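PDB 4UUL: L-lactate dehydrogenase from Trichomonas vaginalis, which is a lactate dehydrogenase that probably reduces pyruvate to L-lactate with NADH, from a superfamily that also includes malate dehydrogenases. Local coordinates for residues 12-26 and 48-61. The protein carries 1 engineered substitution. Residues are numbered along the deposited sequence; the frame is centred on the assembly and turned at random. Where two conformers were deposited one is given.
Sequences AAGQIGYILSHWIAS and RLTALTMELEDCAF
The phenol of Y18 donates to E55 OE2, 2.6 Å from Y18 OH, the one direct hydrogen bond between helices 15-25 and 48-57. It reaches OE2 on the syn side, 32° out of the carboxylate plane, while OE2 lies at the ring edge; E55 OE1 is hydrogen-bonded to S243 OG of the second subunit. With chi1 at -179° the Y18 ring swings away from the backbone N and reaches across to helix 48-57. One turn on, the H22 ring stands between the helices. H22 ND1 donates nearly straight to Y18 O at 2.9 Å, fixing the ring's rotation, and L56 CD2 lies over its face, 3.5 Å from the centroid and practically on the normal, a CH-pi contact. C59 SG meets the edge of the same ring, 3.7 Å from H22 CD2. L52 enters as a knob among G17, Y18, S21 and H22, its CD1 3.5 Å from H22 CE1 and its CD2 against A12 O. Beyond H22, the F61 ring lays one face on the A25-S26 backbone, with F61 CD2 3.4 Å from A25 CB. At the other end A13 CB packs on L49, and the R48 guanidinium turns a face to the A13-G14 peptide; a water donates to R48 O and, weakly, to A13 O. The two helix axes run nearly parallel, at 24° to each other, covering strand 35-40 of the Rossmann fold. Residues 12-17, a loop running into helix 15-25, belong to the predicted NAD-binding site; Q15, I16 and R48 contact NADH in other structures of this protein. The contact thus joins a cofactor-binding end, where R48 could offer positive charge to the dinucleotide, to a buried Y18-E55 link continued into the dimer interface.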
ATOM      1  N   ALA B  12     -10.855   9.478  -4.997  1.00 14.19           N
ATOM      2  CA  ALA B  12      -9.807   9.279  -4.004  1.00 14.94           C
ATOM      3  C   ALA B  12     -10.253   8.579  -2.748  1.00 17.02           C
ATOM      4  O   ALA B  12      -9.408   8.049  -2.056  1.00 17.81           O
ATOM      5  CB  ALA B  12      -9.105  10.585  -3.691  1.00 15.62           C
ATOM      6  N   ALA B  13     -11.542   8.609  -2.451  1.00 16.42           N
ATOM      7  CA  ALA B  13     -12.063   7.972  -1.249  1.00 18.37           C
ATOM      8  C   ALA B  13     -12.240   6.466  -1.362  1.00 18.38           C
ATOM      9  O   ALA B  13     -12.516   5.789  -0.388  1.00 22.87           O
ATOM     10  CB  ALA B  13     -13.364   8.613  -0.854  1.00 20.91           C
ATOM     11  N   GLY B  14     -12.098   5.927  -2.557  1.00 15.19           N
ATOM     12  CA  GLY B  14     -12.270   4.508  -2.729  1.00 15.92           C
ATOM     13  C   GLY B  14     -11.066   3.716  -2.318  1.00 16.81           C
ATOM     14  O   GLY B  14     -10.037   4.268  -1.887  1.00 16.53           O
ATOM     15  N   GLN B  15     -11.140   2.401  -2.493  1.00 18.67           N
ATOM     16  CA  GLN B  15     -10.031   1.557  -2.038  1.00 20.10           C
ATOM     17  C   GLN B  15      -8.734   1.788  -2.820  1.00 15.75           C
ATOM     18  O   GLN B  15      -7.658   1.775  -2.242  1.00 17.12           O
ATOM     19  CB  GLN B  15     -10.399   0.095  -2.058  1.00 28.24           C
ATOM     20  CG  GLN B  15      -9.342  -0.726  -1.354  1.00 38.83           C
ATOM     21  CD  GLN B  15      -8.994  -0.204   0.040  1.00 47.26           C
ATOM     22  OE1 GLN B  15      -7.849   0.103   0.316  1.00 52.30           O
ATOM     23  NE2 GLN B  15      -9.995  -0.087   0.909  1.00 51.10           N
ATOM     24  N   ILE B  16      -8.834   1.938  -4.155  1.00 14.54           N
ATOM     25  CA  ILE B  16      -7.641   2.215  -4.916  1.00 13.72           C
ATOM     26  C   ILE B  16      -7.034   3.537  -4.429  1.00 14.26           C
ATOM     27  O   ILE B  16      -5.820   3.636  -4.154  1.00 14.58           O
ATOM     28  CB  ILE B  16      -7.918   2.209  -6.413  1.00 14.40           C
ATOM     29  CG1 ILE B  16      -8.211   0.762  -6.872  1.00 14.89           C
ATOM     30  CG2 ILE B  16      -6.761   2.812  -7.145  1.00 15.76           C
ATOM     31  CD1 ILE B  16      -8.762   0.649  -8.301  1.00 17.19           C
ATOM     32  N   GLY B  17      -7.859   4.561  -4.284  1.00 14.18           N
ATOM     33  CA  GLY B  17      -7.334   5.834  -3.859  1.00 14.22           C
ATOM     34  C   GLY B  17      -6.629   5.800  -2.519  1.00 13.73           C
ATOM     35  O   GLY B  17      -5.620   6.481  -2.290  1.00 14.20           O
ATOM     36  N   TYR B  18      -7.217   5.030  -1.624  1.00 13.61           N
ATOM     37  CA  TYR B  18      -6.689   4.872  -0.267  1.00 14.29           C
ATOM     38  C   TYR B  18      -5.250   4.340  -0.357  1.00 13.21           C
ATOM     39  O   TYR B  18      -4.317   4.860   0.300  1.00 15.03           O
ATOM     40  CB  TYR B  18      -7.568   3.908   0.490  1.00 15.77           C
ATOM     41  CG  TYR B  18      -7.193   3.637   1.931  1.00 15.25           C
ATOM     42  CD1 TYR B  18      -7.403   4.579   2.922  1.00 16.95           C
ATOM     43  CD2 TYR B  18      -6.701   2.439   2.305  1.00 16.01           C
ATOM     44  CE1 TYR B  18      -7.100   4.326   4.260  1.00 16.82           C
ATOM     45  CE2 TYR B  18      -6.424   2.158   3.613  1.00 16.81           C
ATOM     46  CZ  TYR B  18      -6.620   3.097   4.581  1.00 15.63           C
ATOM     47  OH  TYR B  18      -6.373   2.743   5.865  1.00 16.68           O
ATOM     48  N   ILE B  19      -5.060   3.249  -1.094  1.00 12.79           N
ATOM     49  CA  ILE B  19      -3.759   2.616  -1.165  1.00 12.95           C
ATOM     50  C   ILE B  19      -2.779   3.488  -1.987  1.00 13.30           C
ATOM     51  O   ILE B  19      -1.608   3.629  -1.648  1.00 13.56           O
ATOM     52  CB  ILE B  19      -3.832   1.153  -1.704  1.00 15.05           C
ATOM     53  CG1 ILE B  19      -4.753   0.310  -0.837  1.00 17.94           C
ATOM     54  CG2 ILE B  19      -2.460   0.557  -1.834  1.00 15.89           C
ATOM     55  CD1 ILE B  19      -5.103  -1.026  -1.392  1.00 20.01           C
ATOM     56  N   LEU B  20      -3.258   3.925  -3.147  1.00 12.57           N
ATOM     57  CA  LEU B  20      -2.429   4.720  -4.026  1.00 12.82           C
ATOM     58  C   LEU B  20      -1.874   5.977  -3.369  1.00 12.52           C
ATOM     59  O   LEU B  20      -0.705   6.317  -3.537  1.00 13.80           O
ATOM     60  CB  LEU B  20      -3.263   5.050  -5.256  1.00 14.79           C
ATOM     61  CG  LEU B  20      -2.668   5.772  -6.413  1.00 16.40           C
ATOM     62  CD1 LEU B  20      -1.476   4.999  -7.012  1.00 16.78           C
ATOM     63  CD2 LEU B  20      -3.775   6.023  -7.481  1.00 18.76           C
ATOM     64  N   SER B  21      -2.730   6.687  -2.672  1.00 12.59           N
ATOM     65  CA  SER B  21      -2.280   7.890  -1.996  0.80 14.00           C
ATOM     66  C   SER B  21      -1.185   7.602  -0.990  1.00 12.30           C
ATOM     67  O   SER B  21      -0.191   8.306  -0.973  1.00 13.46           O
ATOM     68  CB  SER B  21      -3.445   8.626  -1.332  0.80 16.18           C
ATOM     69  OG  SER B  21      -4.077   7.824  -0.345  0.80 16.61           O
ATOM     70  N   HIS B  22      -1.356   6.562  -0.184  1.00 13.09           N
ATOM     71  CA  HIS B  22      -0.310   6.246   0.777  1.00 12.88           C
ATOM     72  C   HIS B  22       0.993   5.785   0.110  1.00 12.45           C
ATOM     73  O   HIS B  22       2.086   6.160   0.521  1.00 14.09           O
ATOM     74  CB  HIS B  22      -0.799   5.185   1.765  1.00 13.67           C
ATOM     75  CG  HIS B  22      -1.692   5.699   2.853  1.00 13.81           C
ATOM     76  ND1 HIS B  22      -3.045   5.860   2.703  1.00 14.61           N
ATOM     77  CD2 HIS B  22      -1.410   6.089   4.123  1.00 13.30           C
ATOM     78  CE1 HIS B  22      -3.548   6.357   3.827  1.00 15.24           C
ATOM     79  NE2 HIS B  22      -2.575   6.508   4.691  1.00 15.07           N
ATOM     80  N   TRP B  23       0.852   5.022  -0.953  0.54 12.03           N
ATOM     81  CA  TRP B  23       2.004   4.478  -1.640  0.54 12.89           C
ATOM     82  C   TRP B  23       2.799   5.616  -2.249  0.54 13.24           C
ATOM     83  O   TRP B  23       4.013   5.697  -2.099  0.54 14.70           O
ATOM     84  CB  TRP B  23       1.540   3.471  -2.679  0.54 14.05           C
ATOM     85  CG  TRP B  23       2.535   2.356  -3.010  0.54 16.35           C
ATOM     86  CD1 TRP B  23       3.874   2.360  -2.778  0.54 20.40           C
ATOM     87  CD2 TRP B  23       2.237   1.060  -3.562  0.54 16.65           C
ATOM     88  NE1 TRP B  23       4.449   1.186  -3.230  0.54 22.48           N
ATOM     89  CE2 TRP B  23       3.458   0.361  -3.690  0.54 20.26           C
ATOM     90  CE3 TRP B  23       1.067   0.433  -3.957  0.54 19.44           C
ATOM     91  CZ2 TRP B  23       3.530  -0.933  -4.184  0.54 21.00           C
ATOM     92  CZ3 TRP B  23       1.144  -0.851  -4.455  0.54 22.10           C
ATOM     93  CH2 TRP B  23       2.361  -1.513  -4.572  0.54 21.81           C
ATOM     94  N   ILE B  24       2.113   6.535  -2.899  1.00 13.34           N
ATOM     95  CA  ILE B  24       2.777   7.704  -3.481  1.00 13.97           C
ATOM     96  C   ILE B  24       3.413   8.579  -2.384  1.00 14.28           C
ATOM     97  O   ILE B  24       4.559   9.040  -2.505  1.00 14.51           O
ATOM     98  CB  ILE B  24       1.801   8.520  -4.335  1.00 14.24           C
ATOM     99  CG1 ILE B  24       1.435   7.695  -5.588  1.00 14.55           C
ATOM    100  CG2 ILE B  24       2.439   9.846  -4.779  1.00 14.63           C
ATOM    101  CD1 ILE B  24       0.311   8.228  -6.369  1.00 14.99           C
ATOM    102  N   ALA B  25       2.672   8.805  -1.298  1.00 13.25           N
ATOM    103  CA  ALA B  25       3.174   9.643  -0.214  1.00 13.40           C
ATOM    104  C   ALA B  25       4.405   9.047   0.462  1.00 14.97           C
ATOM    105  O   ALA B  25       5.185   9.791   1.060  1.00 15.54           O
ATOM    106  CB  ALA B  25       2.119   9.914   0.799  1.00 14.21           C
ATOM    107  N   SER B  26       4.547   7.724   0.400  1.00 14.36           N
ATOM    108  CA  SER B  26       5.691   7.042   0.967  1.00 16.49           C
ATOM    109  C   SER B  26       6.960   7.252   0.180  1.00 15.82           C
ATOM    110  O   SER B  26       8.028   6.843   0.662  1.00 18.10           O
ATOM    111  CB  SER B  26       5.409   5.545   1.070  1.00 16.63           C
ATOM    112  OG  SER B  26       5.601   4.888  -0.169  1.00 19.40           O
ATOM    113  N   ARG B  48     -15.333   9.916   4.110  1.00 22.20           N
ATOM    114  CA  ARG B  48     -14.328   8.896   3.889  1.00 22.94           C
ATOM    115  C   ARG B  48     -13.017   9.528   3.380  1.00 21.64           C
ATOM    116  O   ARG B  48     -11.911   9.074   3.691  1.00 21.77           O
ATOM    117  CB  ARG B  48     -14.869   7.840   2.932  1.00 26.96           C
ATOM    118  CG  ARG B  48     -14.251   6.469   3.154  1.00 39.40           C
ATOM    119  CD  ARG B  48     -14.864   5.415   2.297  1.00 48.64           C
ATOM    120  NE  ARG B  48     -13.885   4.390   1.955  1.00 53.78           N
ATOM    121  CZ  ARG B  48     -13.919   3.670   0.833  1.00 58.03           C
ATOM    122  NH1 ARG B  48     -14.877   3.881  -0.069  1.00 58.94           N
ATOM    123  NH2 ARG B  48     -12.981   2.761   0.591  1.00 58.87           N
ATOM    124  N   LEU B  49     -13.127  10.595   2.599  1.00 19.96           N
ATOM    125  CA  LEU B  49     -11.918  11.245   2.150  1.00 20.69           C
ATOM    126  C   LEU B  49     -11.193  11.916   3.311  1.00 19.56           C
ATOM    127  O   LEU B  49      -9.952  11.849   3.398  1.00 20.46           O
ATOM    128  CB  LEU B  49     -12.208  12.246   1.023  1.00 24.74           C
ATOM    129  CG  LEU B  49     -10.959  12.751   0.308  1.00 25.05           C
ATOM    130  CD1 LEU B  49      -9.972  11.626  -0.075  1.00 24.57           C
ATOM    131  CD2 LEU B  49     -11.419  13.479  -0.910  1.00 28.94           C
ATOM    132  N   THR B  50     -11.947  12.516   4.235  1.00 19.48           N
ATOM    133  CA  THR B  50     -11.363  13.092   5.422  1.00 21.49           C
ATOM    134  C   THR B  50     -10.626  12.001   6.216  1.00 20.31           C
ATOM    135  O   THR B  50      -9.503  12.223   6.693  1.00 20.86           O
ATOM    136  CB  THR B  50     -12.402  13.796   6.264  1.00 23.15           C
ATOM    137  OG1 THR B  50     -12.913  14.906   5.517  1.00 26.70           O
ATOM    138  CG2 THR B  50     -11.796  14.309   7.570  1.00 26.93           C
ATOM    139  N   ALA B  51     -11.247  10.829   6.357  1.00 19.96           N
ATOM    140  CA  ALA B  51     -10.583   9.719   7.027  1.00 20.59           C
ATOM    141  C   ALA B  51      -9.259   9.366   6.351  1.00 18.24           C
ATOM    142  O   ALA B  51      -8.272   9.093   7.028  1.00 18.56           O
ATOM    143  CB  ALA B  51     -11.473   8.490   7.084  1.00 23.84           C
ATOM    144  N   LEU B  52      -9.234   9.328   5.024  0.85 18.78           N
ATOM    145  CA  LEU B  52      -7.990   9.057   4.281  0.85 17.76           C
ATOM    146  C   LEU B  52      -6.929  10.083   4.653  0.85 16.90           C
ATOM    147  O   LEU B  52      -5.804   9.742   4.945  0.85 17.71           O
ATOM    148  CB  LEU B  52      -8.215   9.002   2.751  0.85 19.11           C
ATOM    149  CG  LEU B  52      -6.941   9.269   1.915  0.85 19.37           C
ATOM    150  CD1 LEU B  52      -5.982   8.178   2.146  0.85 21.76           C
ATOM    151  CD2 LEU B  52      -7.310   9.323   0.433  0.85 22.25           C
ATOM    152  N   THR B  53      -7.290  11.363   4.610  1.00 17.27           N
ATOM    153  CA  THR B  53      -6.291  12.378   4.880  1.00 18.35           C
ATOM    154  C   THR B  53      -5.784  12.303   6.305  1.00 17.40           C
ATOM    155  O   THR B  53      -4.610  12.593   6.565  1.00 16.15           O
ATOM    156  CB  THR B  53      -6.723  13.793   4.518  1.00 19.78           C
ATOM    157  OG1 THR B  53      -7.792  14.206   5.348  1.00 21.54           O
ATOM    158  CG2 THR B  53      -7.131  13.865   3.051  1.00 21.60           C
ATOM    159  N   MET B  54      -6.643  11.902   7.236  1.00 17.06           N
ATOM    160  CA  MET B  54      -6.188  11.771   8.617  1.00 17.02           C
ATOM    161  C   MET B  54      -5.131  10.651   8.702  1.00 15.98           C
ATOM    162  O   MET B  54      -4.139  10.770   9.455  1.00 16.75           O
ATOM    163  CB  MET B  54      -7.364  11.427   9.466  1.00 18.44           C
ATOM    164  CG  MET B  54      -8.283  12.583   9.743  1.00 20.52           C
ATOM    165  SD  MET B  54      -9.859  12.083  10.537  1.00 28.57           S
ATOM    166  CE  MET B  54      -9.396  12.046  12.246  1.00 32.22           C
ATOM    167  N   GLU B  55      -5.333   9.541   8.000  1.00 15.17           N
ATOM    168  CA  GLU B  55      -4.315   8.499   7.980  1.00 15.17           C
ATOM    169  C   GLU B  55      -3.061   8.924   7.287  1.00 15.15           C
ATOM    170  O   GLU B  55      -1.951   8.588   7.776  1.00 15.37           O
ATOM    171  CB  GLU B  55      -4.832   7.173   7.449  1.00 17.37           C
ATOM    172  CG  GLU B  55      -5.780   6.506   8.417  1.00 17.73           C
ATOM    173  CD  GLU B  55      -5.919   5.043   8.115  1.00 17.19           C
ATOM    174  OE1 GLU B  55      -4.955   4.275   8.385  1.00 16.94           O
ATOM    175  OE2 GLU B  55      -6.967   4.639   7.547  1.00 18.12           O
ATOM    176  N   LEU B  56      -3.178   9.689   6.206  1.00 14.04           N
ATOM    177  CA  LEU B  56      -1.963  10.213   5.582  1.00 14.96           C
ATOM    178  C   LEU B  56      -1.176  11.053   6.573  1.00 15.25           C
ATOM    179  O   LEU B  56       0.036  10.889   6.717  1.00 15.12           O
ATOM    180  CB  LEU B  56      -2.290  11.038   4.352  1.00 14.94           C
ATOM    181  CG  LEU B  56      -2.883  10.341   3.150  1.00 15.04           C
ATOM    182  CD1 LEU B  56      -3.294  11.380   2.095  1.00 16.96           C
ATOM    183  CD2 LEU B  56      -1.866   9.408   2.522  1.00 15.66           C
ATOM    184  N   GLU B  57      -1.879  11.954   7.270  1.00 14.79           N
ATOM    185  CA  GLU B  57      -1.244  12.761   8.314  1.00 16.71           C
ATOM    186  C   GLU B  57      -0.520  11.912   9.343  1.00 15.68           C
ATOM    187  O   GLU B  57       0.625  12.200   9.712  1.00 16.56           O
ATOM    188  CB  GLU B  57      -2.297  13.657   8.986  1.00 18.60           C
ATOM    189  CG  GLU B  57      -2.772  14.735   8.081  1.00 20.54           C
ATOM    190  CD  GLU B  57      -3.949  15.546   8.632  1.00 24.96           C
ATOM    191  OE1 GLU B  57      -4.608  15.092   9.577  1.00 27.08           O
ATOM    192  OE2 GLU B  57      -4.160  16.677   8.147  1.00 25.89           O
ATOM    193  N   ASP B  58      -1.191  10.861   9.774  1.00 15.57           N
ATOM    194  CA  ASP B  58      -0.714  10.007  10.847  1.00 16.16           C
ATOM    195  C   ASP B  58       0.424   9.058  10.425  1.00 15.90           C
ATOM    196  O   ASP B  58       0.954   8.295  11.261  1.00 15.89           O
ATOM    197  CB  ASP B  58      -1.861   9.130  11.350  1.00 17.18           C
ATOM    198  CG  ASP B  58      -2.882   9.903  12.153  1.00 19.63           C
ATOM    199  OD1 ASP B  58      -2.661  11.124  12.397  1.00 19.15           O
ATOM    200  OD2 ASP B  58      -3.877   9.286  12.608  1.00 21.06           O
ATOM    201  N   CYS B  59       0.848   9.155   9.181  1.00 14.45           N
ATOM    202  CA  CYS B  59       2.068   8.466   8.753  1.00 14.30           C
ATOM    203  C   CYS B  59       3.310   9.356   8.913  1.00 13.19           C
ATOM    204  O   CYS B  59       4.411   8.844   8.783  1.00 15.18           O
ATOM    205  CB  CYS B  59       1.939   8.023   7.294  1.00 14.74           C
ATOM    206  SG  CYS B  59       0.755   6.681   7.066  1.00 14.26           S
ATOM    207  N   ALA B  60       3.139  10.669   9.055  1.00 13.73           N
ATOM    208  CA  ALA B  60       4.282  11.579   9.163  1.00 15.70           C
ATOM    209  C   ALA B  60       5.254  11.347   8.027  1.00 15.75           C
ATOM    210  O   ALA B  60       6.458  11.248   8.200  1.00 17.16           O
ATOM    211  CB  ALA B  60       4.948  11.470  10.559  1.00 15.17           C
ATOM    212  N   PHE B  61       4.732  11.297   6.802  1.00 15.75           N
ATOM    213  CA  PHE B  61       5.542  11.002   5.620  1.00 15.78           C
ATOM    214  C   PHE B  61       6.489  12.160   5.306  1.00 15.67           C
ATOM    215  O   PHE B  61       6.016  13.248   5.009  1.00 16.78           O
ATOM    216  CB  PHE B  61       4.626  10.831   4.408  1.00 15.67           C
ATOM    217  CG  PHE B  61       3.911   9.522   4.319  1.00 15.31           C
ATOM    218  CD1 PHE B  61       4.601   8.325   4.292  1.00 15.37           C
ATOM    219  CD2 PHE B  61       2.539   9.508   4.190  1.00 15.15           C
ATOM    220  CE1 PHE B  61       3.937   7.088   4.091  1.00 15.62           C
ATOM    221  CE2 PHE B  61       1.866   8.291   3.980  1.00 15.24           C
ATOM    222  CZ  PHE B  61       2.579   7.088   3.926  1.00 14.87           C
TER
HETATM  223  O   HOH W   1     -10.875   6.669   2.499  1.00 29.27           O